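Local coordinates for protein DMATS type aromatic prenyltransferase (Streptomyces coelicolor, PDB 6ZS0) that probably catalyses the transfer of a dimethylallyl group from dimethylallyl diphosphate to carbon 5 of the indole ring of tryptophan, at residues Arg79-Pro84 against Ala133-Leu138; Gly147-Leu152 against Ala192-Asn197; Gly7-Gly12 against Leu343-Tyr348; Ser186-Leu191 against Ala203-Arg208. All coordinates share one frame; numbering follows the deposited sequence.

Interaction 1: Arg79-Pro84 against Ala133-Leu138; sequences RVLVEP and ALWCAL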
loop_
_atom_site.group_PDB
_atom_site.type_symbol
_atom_site.label_atom_id
_atom_site.label_comp_id
_atom_site.label_asym_id
_atom_site.label_seq_id
_atom_site.Cartn_x
_atom_site.Cartn_y
_atom_site.Cartn_z
ATOM N N ARG A 79 -8.786 1.282 1.455
ATOM C CA ARG A 79 -7.967 0.256 2.130
ATOM C C ARG A 79 -7.233 0.863 3.310
ATOM O O ARG A 79 -6.920 2.065 3.309
ATOM C CB ARG A 79 -6.958 -0.377 1.180
ATOM C CG ARG A 79 -7.593 -1.145 0.046
ATOM C CD ARG A 79 -6.549 -1.580 -0.955
ATOM N NE ARG A 79 -7.132 -2.544 -1.868
ATOM C CZ ARG A 79 -7.985 -2.238 -2.844
ATOM N NH1 ARG A 79 -8.356 -0.980 -3.049
ATOM N NH2 ARG A 79 -8.465 -3.199 -3.617
ATOM N N VAL A 80 -6.897 -0.000 4.264
ATOM C CA VAL A 80 -5.959 0.354 5.356
ATOM C C VAL A 80 -4.868 -0.703 5.394
ATOM O O VAL A 80 -5.193 -1.912 5.331
ATOM C CB VAL A 80 -6.633 0.487 6.721
ATOM C CG1 VAL A 80 -7.332 -0.793 7.134
ATOM C CG2 VAL A 80 -5.637 0.941 7.774
ATOM N N LEU A 81 -3.630 -0.239 5.412
ATOM C CA LEU A 81 -2.425 -1.074 5.469
ATOM C C LEU A 81 -1.881 -0.989 6.889
ATOM O O LEU A 81 -1.756 0.133 7.436
ATOM C CB LEU A 81 -1.392 -0.564 4.474
ATOM C CG LEU A 81 -0.075 -1.350 4.440
ATOM C CD1 LEU A 81 -0.278 -2.713 3.805
ATOM C CD2 LEU A 81 0.963 -0.556 3.696
ATOM N N VAL A 82 -1.578 -2.128 7.499
ATOM C CA VAL A 82 -1.108 -2.149 8.906
ATOM C C VAL A 82 0.016 -3.165 9.053
ATOM O O VAL A 82 0.028 -4.192 8.339
ATOM C CB VAL A 82 -2.251 -2.465 9.892
ATOM C CG1 VAL A 82 -2.934 -3.775 9.555
ATOM C CG2 VAL A 82 -1.763 -2.508 11.321
ATOM N N GLU A 83 0.907 -2.917 10.001
ATOM C CA GLU A 83 1.939 -3.891 10.407
ATOM C C GLU A 83 1.527 -4.460 11.759
ATOM O O GLU A 83 1.760 -3.832 12.784
ATOM C CB GLU A 83 3.297 -3.203 10.458
ATOM C CG GLU A 83 4.377 -4.137 10.960
ATOM C CD GLU A 83 5.771 -3.549 10.895
ATOM O OE1 GLU A 83 6.529 -3.879 9.962
ATOM O OE2 GLU A 83 6.081 -2.807 11.770
ATOM N N PRO A 84 0.847 -5.619 11.835
ATOM C CA PRO A 84 0.317 -6.078 13.119
ATOM C C PRO A 84 1.398 -6.403 14.149
ATOM O O PRO A 84 1.173 -6.256 15.360
ATOM C CB PRO A 84 -0.497 -7.313 12.769
ATOM C CG PRO A 84 -0.723 -7.248 11.325
ATOM C CD PRO A 84 0.450 -6.492 10.729
ATOM N N ALA A 133 8.489 -8.015 7.832
ATOM C CA ALA A 133 8.147 -9.446 7.886
ATOM C C ALA A 133 6.754 -9.687 7.303
ATOM O O ALA A 133 6.600 -10.615 6.524
ATOM C CB ALA A 133 8.249 -9.952 9.306
ATOM N N LEU A 134 5.764 -8.890 7.687
ATOM C CA LEU A 134 4.367 -9.137 7.243
ATOM C C LEU A 134 3.553 -7.886 7.458
ATOM O O LEU A 134 3.477 -7.385 8.598
ATOM C CB LEU A 134 3.765 -10.315 8.014
ATOM C CG LEU A 134 2.412 -10.814 7.493
ATOM C CD1 LEU A 134 2.275 -12.299 7.782
ATOM C CD2 LEU A 134 1.244 -10.002 8.082
ATOM N N TRP A 135 2.958 -7.383 6.397
ATOM C CA TRP A 135 1.942 -6.326 6.471
ATOM C C TRP A 135 0.643 -6.920 5.953
ATOM O O TRP A 135 0.673 -7.872 5.179
ATOM C CB TRP A 135 2.310 -5.092 5.646
ATOM C CG TRP A 135 3.566 -4.394 6.064
ATOM C CD1 TRP A 135 4.244 -4.499 7.251
ATOM C CD2 TRP A 135 4.285 -3.432 5.277
ATOM N NE1 TRP A 135 5.319 -3.658 7.247
ATOM C CE2 TRP A 135 5.372 -3.004 6.046
ATOM C CE3 TRP A 135 4.113 -2.922 3.993
ATOM C CZ2 TRP A 135 6.294 -2.084 5.558
ATOM C CZ3 TRP A 135 5.022 -2.008 3.520
ATOM C CH2 TRP A 135 6.068 -1.579 4.300
ATOM N N CYS A 136 -0.437 -6.337 6.400
ATOM C CA CYS A 136 -1.800 -6.707 6.008
ATOM C C CYS A 136 -2.506 -5.466 5.470
ATOM O O CYS A 136 -2.452 -4.422 6.126
ATOM C CB CYS A 136 -2.516 -7.314 7.196
ATOM S SG CYS A 136 -4.150 -7.934 6.757
ATOM N N ALA A 137 -3.141 -5.580 4.296
ATOM C CA ALA A 137 -4.044 -4.525 3.797
ATOM C C ALA A 137 -5.472 -5.062 3.844
ATOM O O ALA A 137 -5.719 -6.187 3.395
ATOM C CB ALA A 137 -3.685 -4.119 2.411
ATOM N N LEU A 138 -6.348 -4.260 4.381
ATOM C CA LEU A 138 -7.784 -4.568 4.479
ATOM C C LEU A 138 -8.547 -3.658 3.511
ATOM O O LEU A 138 -8.424 -2.446 3.629
ATOM C CB LEU A 138 -8.204 -4.355 5.928
ATOM C CG LEU A 138 -7.497 -5.301 6.905
ATOM C CD1 LEU A 138 -7.557 -4.810 8.327
ATOM C CD2 LEU A 138 -8.074 -6.692 6.783
HETATM O O HOH W 1 6.704 -6.601 9.446
#

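Interaction 2: Gly147-Leu152 against Ala192-Asn197; sequences GVKVYL and ALDLGN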
loop_
_atom_site.group_PDB
_atom_site.type_symbol
_atom_site.label_atom_id
_atom_site.label_comp_id
_atom_site.label_asym_id
_atom_site.label_seq_id
_atom_site.Cartn_x
_atom_site.Cartn_y
_atom_site.Cartn_z
ATOM N N GLY A 147 -11.797 -7.403 2.224
ATOM C CA GLY A 147 -10.796 -8.142 1.447
ATOM C C GLY A 147 -9.506 -8.115 2.236
ATOM O O GLY A 147 -9.256 -7.082 2.873
ATOM N N VAL A 148 -8.773 -9.210 2.260
ATOM C CA VAL A 148 -7.496 -9.306 3.014
ATOM C C VAL A 148 -6.351 -9.581 2.038
ATOM O O VAL A 148 -6.430 -10.530 1.267
ATOM C CB VAL A 148 -7.588 -10.366 4.114
ATOM C CG1 VAL A 148 -6.264 -10.575 4.824
ATOM C CG2 VAL A 148 -8.685 -10.019 5.114
ATOM N N LYS A 149 -5.306 -8.767 2.100
ATOM C CA LYS A 149 -4.093 -8.910 1.289
ATOM C C LYS A 149 -2.926 -8.982 2.270
ATOM O O LYS A 149 -2.925 -8.160 3.188
ATOM C CB LYS A 149 -3.954 -7.695 0.379
ATOM C CG LYS A 149 -2.929 -7.812 -0.733
ATOM C CD LYS A 149 -3.081 -6.717 -1.770
ATOM C CE LYS A 149 -4.524 -6.344 -2.021
ATOM N NZ LYS A 149 -4.687 -5.578 -3.281
ATOM N N VAL A 150 -2.025 -9.929 2.091
ATOM C CA VAL A 150 -0.810 -10.064 2.921
ATOM C C VAL A 150 0.415 -9.743 2.082
ATOM O O VAL A 150 0.529 -10.293 0.999
ATOM C CB VAL A 150 -0.743 -11.480 3.512
ATOM C CG1 VAL A 150 0.479 -11.677 4.360
ATOM C CG2 VAL A 150 -2.003 -11.738 4.313
ATOM N N TYR A 151 1.314 -8.908 2.631
ATOM C CA TYR A 151 2.590 -8.471 2.020
ATOM C C TYR A 151 3.739 -9.135 2.758
ATOM O O TYR A 151 3.797 -9.037 3.976
ATOM C CB TYR A 151 2.723 -6.960 2.099
ATOM C CG TYR A 151 1.782 -6.203 1.211
ATOM C CD1 TYR A 151 0.479 -5.982 1.598
ATOM C CD2 TYR A 151 2.203 -5.715 -0.013
ATOM C CE1 TYR A 151 -0.398 -5.278 0.779
ATOM C CE2 TYR A 151 1.336 -5.024 -0.843
ATOM C CZ TYR A 151 0.038 -4.816 -0.447
ATOM O OH TYR A 151 -0.818 -4.099 -1.241
ATOM N N LEU A 152 4.583 -9.813 1.999
ATOM C CA LEU A 152 5.766 -10.530 2.511
ATOM C C LEU A 152 7.020 -9.994 1.827
ATOM O O LEU A 152 6.890 -9.257 0.818
ATOM C CB LEU A 152 5.572 -12.018 2.253
ATOM C CG LEU A 152 4.289 -12.630 2.800
ATOM C CD1 LEU A 152 4.082 -14.006 2.230
ATOM C CD2 LEU A 152 4.356 -12.680 4.315
ATOM N N ALA A 192 2.846 -10.280 -2.566
ATOM C CA ALA A 192 1.567 -10.164 -1.856
ATOM C C ALA A 192 0.573 -11.234 -2.342
ATOM O O ALA A 192 0.645 -11.673 -3.493
ATOM C CB ALA A 192 1.014 -8.792 -2.003
ATOM N N LEU A 193 -0.283 -11.650 -1.439
ATOM C CA LEU A 193 -1.397 -12.593 -1.729
ATOM C C LEU A 193 -2.708 -11.924 -1.367
ATOM O O LEU A 193 -2.836 -11.475 -0.262
ATOM C CB LEU A 193 -1.229 -13.874 -0.905
ATOM C CG LEU A 193 -0.113 -14.805 -1.329
ATOM C CD1 LEU A 193 -0.084 -16.034 -0.412
ATOM C CD2 LEU A 193 -0.305 -15.231 -2.782
ATOM N N ASP A 194 -3.668 -11.934 -2.280
ATOM C CA ASP A 194 -5.062 -11.524 -2.013
ATOM C C ASP A 194 -5.808 -12.744 -1.456
ATOM O O ASP A 194 -5.925 -13.693 -2.203
ATOM C CB ASP A 194 -5.721 -11.030 -3.298
ATOM C CG ASP A 194 -6.002 -9.556 -3.296
ATOM O OD1 ASP A 194 -6.842 -9.128 -2.478
ATOM O OD2 ASP A 194 -5.374 -8.853 -4.091
ATOM N N LEU A 195 -6.218 -12.732 -0.184
ATOM C CA LEU A 195 -6.914 -13.882 0.486
ATOM C C LEU A 195 -8.430 -13.626 0.606
ATOM O O LEU A 195 -8.854 -12.510 0.986
ATOM C CB LEU A 195 -6.304 -14.122 1.870
ATOM C CG LEU A 195 -4.787 -14.278 1.924
ATOM C CD1 LEU A 195 -4.328 -14.425 3.361
ATOM C CD2 LEU A 195 -4.328 -15.455 1.092
ATOM N N GLY A 196 -9.227 -14.642 0.302
ATOM C CA GLY A 196 -10.697 -14.580 0.384
ATOM C C GLY A 196 -11.288 -15.971 0.405
ATOM O O GLY A 196 -10.609 -16.900 0.878
ATOM N N ASN A 197 -12.506 -16.125 -0.103
ATOM C CA ASN A 197 -13.232 -17.416 -0.064
ATOM C C ASN A 197 -12.789 -18.312 -1.233
ATOM O O ASN A 197 -13.414 -19.375 -1.446
ATOM C CB ASN A 197 -14.733 -17.177 -0.054
ATOM C CG ASN A 197 -15.271 -16.592 -1.342
ATOM O OD1 ASN A 197 -14.507 -16.137 -2.204
ATOM N ND2 ASN A 197 -16.593 -16.630 -1.488
HETATM O O HOH W 2 -9.168 -10.146 -0.612
#

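Interaction 3: Gly7-Gly12 against Leu343-Tyr348; sequences GSFTGG and LSSEAY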
loop_
_atom_site.group_PDB
_atom_site.type_symbol
_atom_site.label_atom_id
_atom_site.label_comp_id
_atom_site.label_asym_id
_atom_site.label_seq_id
_atom_site.Cartn_x
_atom_site.Cartn_y
_atom_site.Cartn_z
ATOM N N GLY A 7 -3.950 3.935 18.389
ATOM C CA GLY A 7 -5.296 3.407 18.096
ATOM C C GLY A 7 -6.345 4.500 17.962
ATOM O O GLY A 7 -7.134 4.458 17.009
ATOM N N SER A 8 -6.391 5.466 18.880
ATOM C CA SER A 8 -7.430 6.517 18.848
ATOM C C SER A 8 -7.192 7.391 17.623
ATOM O O SER A 8 -8.164 7.774 16.943
ATOM C CB SER A 8 -7.489 7.316 20.118
ATOM O OG SER A 8 -6.372 8.177 20.275
ATOM N N PHE A 9 -5.938 7.705 17.318
ATOM C CA PHE A 9 -5.593 8.648 16.240
ATOM C C PHE A 9 -5.864 7.992 14.882
ATOM O O PHE A 9 -6.569 8.592 14.040
ATOM C CB PHE A 9 -4.145 9.116 16.373
ATOM C CG PHE A 9 -3.723 10.071 15.291
ATOM C CD1 PHE A 9 -3.129 9.613 14.128
ATOM C CD2 PHE A 9 -3.906 11.435 15.442
ATOM C CE1 PHE A 9 -2.728 10.498 13.133
ATOM C CE2 PHE A 9 -3.495 12.313 14.449
ATOM C CZ PHE A 9 -2.910 11.847 13.299
ATOM N N THR A 10 -5.339 6.798 14.647
ATOM C CA THR A 10 -5.503 6.108 13.329
ATOM C C THR A 10 -6.952 5.656 13.188
ATOM O O THR A 10 -7.448 5.628 12.063
ATOM C CB THR A 10 -4.509 4.963 13.138
ATOM O OG1 THR A 10 -4.735 3.914 14.091
ATOM C CG2 THR A 10 -3.074 5.446 13.185
ATOM N N GLY A 11 -7.603 5.366 14.295
ATOM C CA GLY A 11 -9.034 4.990 14.316
ATOM C C GLY A 11 -9.906 6.141 13.915
ATOM O O GLY A 11 -10.839 5.937 13.110
ATOM N N GLY A 12 -9.621 7.337 14.426
ATOM C CA GLY A 12 -10.308 8.566 14.046
ATOM C C GLY A 12 -10.148 8.806 12.562
ATOM O O GLY A 12 -11.132 9.127 11.886
ATOM N N LEU A 343 -2.313 7.478 1.222
ATOM C CA LEU A 343 -2.467 8.610 2.158
ATOM C C LEU A 343 -1.772 8.299 3.481
ATOM O O LEU A 343 -2.105 7.278 4.133
ATOM C CB LEU A 343 -3.951 8.898 2.365
ATOM C CG LEU A 343 -4.732 9.148 1.072
ATOM C CD1 LEU A 343 -6.232 9.298 1.342
ATOM C CD2 LEU A 343 -4.194 10.338 0.308
ATOM N N SER A 344 -0.869 9.184 3.865
ATOM C CA SER A 344 -0.031 9.049 5.064
ATOM C C SER A 344 -0.854 9.370 6.312
ATOM O O SER A 344 -1.534 10.386 6.331
ATOM C CB SER A 344 1.175 9.967 4.950
ATOM O OG SER A 344 2.010 9.572 3.858
ATOM N N SER A 345 -0.740 8.574 7.364
ATOM C CA SER A 345 -1.397 8.862 8.654
ATOM C C SER A 345 -0.719 10.047 9.361
ATOM O O SER A 345 -1.401 10.877 9.929
ATOM C CB SER A 345 -1.435 7.620 9.503
ATOM O OG SER A 345 -1.788 7.954 10.831
ATOM N N GLU A 346 0.605 10.114 9.347
ATOM C CA GLU A 346 1.406 11.213 9.965
ATOM C C GLU A 346 1.068 11.330 11.459
ATOM O O GLU A 346 1.031 12.438 11.992
ATOM C CB GLU A 346 1.242 12.481 9.111
ATOM C CG GLU A 346 1.893 12.295 7.735
ATOM C CD GLU A 346 2.251 13.532 6.938
ATOM O OE1 GLU A 346 2.068 14.627 7.450
ATOM O OE2 GLU A 346 2.713 13.374 5.791
ATOM N N ALA A 347 0.960 10.203 12.146
ATOM C CA ALA A 347 0.725 10.168 13.600
ATOM C C ALA A 347 1.925 10.762 14.341
ATOM O O ALA A 347 1.746 11.116 15.536
ATOM C CB ALA A 347 0.476 8.757 14.062
ATOM N N TYR A 348 3.108 10.788 13.717
ATOM C CA TYR A 348 4.362 11.246 14.360
ATOM C C TYR A 348 4.862 12.505 13.663
ATOM O O TYR A 348 6.032 12.839 13.834
ATOM C CB TYR A 348 5.352 10.093 14.379
ATOM C CG TYR A 348 4.913 8.957 15.250
ATOM C CD1 TYR A 348 4.828 9.110 16.633
ATOM C CD2 TYR A 348 4.532 7.740 14.711
ATOM C CE1 TYR A 348 4.408 8.068 17.441
ATOM C CE2 TYR A 348 4.135 6.686 15.512
ATOM C CZ TYR A 348 4.072 6.844 16.888
ATOM O OH TYR A 348 3.649 5.811 17.669
#

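Interaction 4: Ser186-Leu191 against Ala203-Arg208; sequences SGYPFL and AKVYLR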
loop_
_atom_site.group_PDB
_atom_site.type_symbol
_atom_site.label_atom_id
_atom_site.label_comp_id
_atom_site.label_asym_id
_atom_site.label_seq_id
_atom_site.Cartn_x
_atom_site.Cartn_y
_atom_site.Cartn_z
ATOM N N SER A 186 15.181 -3.441 -10.210
ATOM C CA SER A 186 16.351 -3.220 -9.326
ATOM C C SER A 186 16.209 -4.038 -8.047
ATOM O O SER A 186 17.106 -3.962 -7.208
ATOM C CB SER A 186 16.533 -1.750 -9.002
ATOM O OG SER A 186 16.196 -0.927 -10.119
ATOM N N GLY A 187 15.132 -4.795 -7.906
ATOM C CA GLY A 187 14.783 -5.435 -6.633
ATOM C C GLY A 187 13.337 -5.887 -6.618
ATOM O O GLY A 187 12.567 -5.555 -7.554
ATOM N N TYR A 188 12.992 -6.680 -5.616
ATOM C CA TYR A 188 11.668 -7.315 -5.435
ATOM C C TYR A 188 11.198 -6.957 -4.039
ATOM O O TYR A 188 11.380 -7.743 -3.100
ATOM C CB TYR A 188 11.778 -8.834 -5.635
ATOM C CG TYR A 188 12.329 -9.211 -6.972
ATOM C CD1 TYR A 188 11.508 -9.279 -8.086
ATOM C CD2 TYR A 188 13.680 -9.417 -7.138
ATOM C CE1 TYR A 188 12.020 -9.563 -9.341
ATOM C CE2 TYR A 188 14.212 -9.715 -8.378
ATOM C CZ TYR A 188 13.383 -9.780 -9.482
ATOM O OH TYR A 188 13.901 -10.067 -10.718
ATOM N N PRO A 189 10.639 -5.752 -3.831
ATOM C CA PRO A 189 10.366 -5.291 -2.461
ATOM C C PRO A 189 9.242 -6.059 -1.756
ATOM O O PRO A 189 9.288 -6.130 -0.548
ATOM C CB PRO A 189 10.041 -3.806 -2.583
ATOM C CG PRO A 189 9.677 -3.601 -4.038
ATOM C CD PRO A 189 10.375 -4.699 -4.838
ATOM N N PHE A 190 8.285 -6.623 -2.480
ATOM C CA PHE A 190 7.134 -7.322 -1.867
ATOM C C PHE A 190 6.676 -8.454 -2.750
ATOM O O PHE A 190 6.736 -8.318 -3.997
ATOM C CB PHE A 190 5.922 -6.402 -1.701
ATOM C CG PHE A 190 6.212 -5.119 -0.974
ATOM C CD1 PHE A 190 6.314 -5.097 0.399
ATOM C CD2 PHE A 190 6.320 -3.916 -1.655
ATOM C CE1 PHE A 190 6.583 -3.921 1.072
ATOM C CE2 PHE A 190 6.599 -2.736 -0.983
ATOM C CZ PHE A 190 6.737 -2.741 0.385
ATOM N N LEU A 191 6.216 -9.537 -2.126
ATOM C CA LEU A 191 5.255 -10.441 -2.754
ATOM C C LEU A 191 3.987 -10.418 -1.918
ATOM O O LEU A 191 4.085 -10.502 -0.656
ATOM C CB LEU A 191 5.844 -11.840 -2.833
ATOM C CG LEU A 191 4.996 -12.850 -3.594
ATOM C CD1 LEU A 191 5.905 -13.764 -4.396
ATOM C CD2 LEU A 191 4.119 -13.644 -2.653
ATOM N N ALA A 203 -1.704 -13.830 -6.770
ATOM C CA ALA A 203 -0.292 -13.544 -6.401
ATOM C C ALA A 203 0.152 -12.256 -7.073
ATOM O O ALA A 203 -0.048 -12.104 -8.285
ATOM C CB ALA A 203 0.613 -14.671 -6.790
ATOM N N LYS A 204 0.758 -11.365 -6.292
ATOM C CA LYS A 204 1.205 -10.038 -6.758
ATOM C C LYS A 204 2.707 -9.934 -6.512
ATOM O O LYS A 204 3.130 -10.167 -5.366
ATOM C CB LYS A 204 0.429 -8.947 -6.020
ATOM C CG LYS A 204 -1.079 -8.970 -6.247
ATOM C CD LYS A 204 -1.844 -8.008 -5.342
ATOM C CE LYS A 204 -3.056 -7.401 -6.029
ATOM N NZ LYS A 204 -2.675 -6.323 -6.972
ATOM N N VAL A 205 3.484 -9.651 -7.556
ATOM C CA VAL A 205 4.949 -9.462 -7.437
ATOM C C VAL A 205 5.240 -7.987 -7.651
ATOM O O VAL A 205 4.788 -7.431 -8.646
ATOM C CB VAL A 205 5.756 -10.326 -8.422
ATOM C CG1 VAL A 205 7.254 -10.195 -8.181
ATOM C CG2 VAL A 205 5.346 -11.792 -8.349
ATOM N N TYR A 206 5.945 -7.375 -6.717
ATOM C CA TYR A 206 6.356 -5.961 -6.806
ATOM C C TYR A 206 7.812 -5.890 -7.239
ATOM O O TYR A 206 8.644 -6.678 -6.734
ATOM C CB TYR A 206 6.149 -5.239 -5.482
ATOM C CG TYR A 206 4.720 -4.985 -5.129
ATOM C CD1 TYR A 206 3.887 -6.015 -4.750
ATOM C CD2 TYR A 206 4.200 -3.699 -5.179
ATOM C CE1 TYR A 206 2.562 -5.778 -4.428
ATOM C CE2 TYR A 206 2.891 -3.444 -4.811
ATOM C CZ TYR A 206 2.071 -4.489 -4.444
ATOM O OH TYR A 206 0.754 -4.284 -4.123
ATOM N N LEU A 207 8.113 -4.963 -8.149
ATOM C CA LEU A 207 9.477 -4.664 -8.603
ATOM C C LEU A 207 9.812 -3.234 -8.220
ATOM O O LEU A 207 8.935 -2.368 -8.367
ATOM C CB LEU A 207 9.569 -4.819 -10.128
ATOM C CG LEU A 207 9.808 -6.231 -10.667
ATOM C CD1 LEU A 207 8.788 -7.202 -10.183
ATOM C CD2 LEU A 207 9.803 -6.214 -12.191
ATOM N N ARG A 208 11.051 -3.009 -7.821
ATOM C CA ARG A 208 11.638 -1.662 -7.624
ATOM C C ARG A 208 12.218 -1.192 -8.963
ATOM O O ARG A 208 12.835 -2.032 -9.658
ATOM C CB ARG A 208 12.737 -1.750 -6.567
ATOM C CG ARG A 208 13.111 -0.423 -5.920
ATOM C CD ARG A 208 14.153 -0.605 -4.814
ATOM N NE ARG A 208 14.253 -1.993 -4.365
ATOM C CZ ARG A 208 13.755 -2.504 -3.231
ATOM N NH1 ARG A 208 13.894 -3.795 -3.000
ATOM N NH2 ARG A 208 13.128 -1.745 -2.337
HETATM O O HOH W 3 13.984 -5.924 -1.751
HETATM O O HOH W 4 8.636 -9.100 -5.732
#

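Interaction 1: Arg79-Pro84 against Ala133-Leu138
Strands 77-82 and 135-139 are antiparallel neighbours in the closed barrel of the ABBA prenyltransferase fold, their short axes running 166° apart. At Arg79 the contact is mostly backbone: its CA and CB lie against the carbonyl oxygen of Leu138. Val80 forms a hydrogen-bonded pair with Leu138, the bond from Leu138 N to Val80 O measuring 2.8 Å. Val80 CG1, in the crowded position between backbone N and carbonyl carbon, lies 3.9 Å from Leu138 CB, and the two side chains run side by side. Leu81 pairs with Ala137 without hydrogen bonds and on the other face of the sheet. Its branches divide the work: CD1 touches Ala137 CB at 3.9 Å, while CD2 reaches Trp135 CE3 at 4.0 Å, the two side chains crossing obliquely. Val82 restores the hydrogen-bonded register with Cys136. The bond from Cys136 N to Val82 O, 2.9 Å long, runs nearly along the C=O axis. These two side chains share the face covered by helix 91-109, where Cys136 touches Met105. Beyond the strand, Glu83 is extended, with CG anti to the backbone N, so its aliphatic carbons pass Trp135 CD1 before the buried carboxylate meets the indole. Trp135 NE1 donates to Glu83 OE1 at 3.0 Å; the oxygen lies in the indole plane, but the donor stands 43° out of the carboxylate plane. Water 1 accepts from Ala133 N and lies 2.8 Å from Glu83 OE1, to which it can donate, a probable second partner for that oxygen. Pro84 then sets CD 3.8 Å from Leu134 O.

Interaction 2: Gly147-Leu152 against Ala192-Asn197
Two neighbouring strands of the barrel wall, 147-152 and 191-195, run antiparallel here with 162° between their short axes. The backbone ladder includes a short bond, 2.6 Å from Leu195 N to Val148 O, directed nearly along the C=O axis. Lys149 stands opposite Asp194 in a non-hydrogen-bonded pair. Its CB and CG skirt the carbonyl of Leu193, with CG 3.7 Å from Leu193 O; CG is anti to the backbone N. CD then comes 3.9 Å from Asp194 OD2. A bend at chi3 (-36°) brings CE within 3.4 Å of Asp194 OD2, and NZ ends at the same distance from that oxygen in a salt bridge. On the same face Ala192 CB lies over the ring of Tyr151, 4.1 Å from its centroid, a CH-pi contact displaced toward the rim. On the opposite face of the sheet, Val150 CG2 meets Leu195 CD1 at 3.7 Å, obliquely. Water 2 lies within donating distance of Asp194 OD1 and Leu195 O, so OD1 probably has a partner too. Arg202 and Lys204 also touch Asp194, and Arg79 touches Lys149. The carboxylate therefore sits among basic side chains, which would probably favour its ionised form and offset part of their accumulated positive charge.

Interaction 3: Gly7-Gly12 against Leu343-Tyr348
The N-terminal helix 6-20 packs here against the turn that follows strand 338-344, the last strand of the ABBA barrel. The contact is small, burying 162 Å² in total, and it depends chiefly on one aromatic side chain. Phe9 points toward the turn with CG anti to the backbone N (chi1 179°), which carries the ring away from the helix and into the bend at 345-347. Its leading atom, CE1, lies 3.5 Å from Ser345 O, and that carbonyl oxygen is at the ring edge, in its plane. CE1 is also 3.5 Å from Ala347 CA, while CD1 touches Ala347 CB at 3.7 Å, so the CD1-CE1 side of the ring meets both Ser345 and Ala347. Ser345 OG sits between the two helix residues, 3.6 Å from Phe9 CE1 and 3.7 Å from Thr10 CG2. These are packing distances: Ser345 OG makes its hydrogen bond to Gln13 one turn further along the helix, and Thr10 OG1 bonds to Leu6 O. An alanine at Phe9 would remove the ring and would probably lose most of the packing on Ser345 and Ala347, loosening the helix against the turn. Leu47 touches the same phenyl ring, and Leu6 touches Ala347, widening the apolar join. The arrangement is that of a terminal helix packed, through one aromatic side chain, on the loop that leaves the last strand in a barrel of the ABBA type.

Interaction 4: Ser186-Leu191 against Ala203-Arg208
Residues 186-191 run back along strand 202-209 at 157° between end-to-end directions, with three hydrogen bonds spaced irregularly as the chain leads into strand 191-195, the antiparallel neighbour of 202-209 in the ABBA barrel. The straightest is Ser186 N to Arg208 O, 2.8 Å at 178°; Arg208 N answers to Gly187 O, and Tyr206 N to Phe190 O lies in the carbonyl plane. Pro189 sits where the ladder is interrupted, its CD 3.2 Å from Tyr206 O and its ring over one face of the Arg208 guanidinium. The aromatic centre is a T-shaped pair: the edge of Phe190 faces the ring of Tyr206, planes at 81° and centroids 5.5 Å apart. Phe190 CD2 approaches Tyr206 CG at 4.0 Å, while its CB lies 3.7 Å from Tyr206 CD1. An alanine in place of Tyr206 would remove the face that receives Phe190 and would probably leave that ring less firmly fixed. Away from that pair, Tyr188 and Leu207 run side by side, with CD1 of the tyrosine 4.0 Å from CD1 of the leucine. Leu191 and Val205 share one face of the sheet, under helix 162-175 through Ala169 and Val166. Between the two carbonyls, water 4 donates to both Phe190 O and Tyr206 O, the latter bond measuring 2.6 Å.

Overall arrangement
All four contacts reach one ten-stranded antiparallel barrel, the ABBA fold: interactions 1 and 2 pair its strands, interaction 4 lays a loop on one of them, and interaction 3 joins the N-terminal helix to the loop after its last strand. Interactions 1 and 2, about 10 Å apart between centres, are connected through backbone bonds between 135-139 and 147-152. Interaction 4 continues the wall, its segments alternating along the chain with those of interaction 2. Interactions 1 and 4, about 16 Å apart between centres, still touch, Trp135 CZ3 packing 3.5 Å from Phe190 CE1. Interaction 3, about 27 Å from interaction 4 between centres, brings the chain's two end regions together at the wall's periphery.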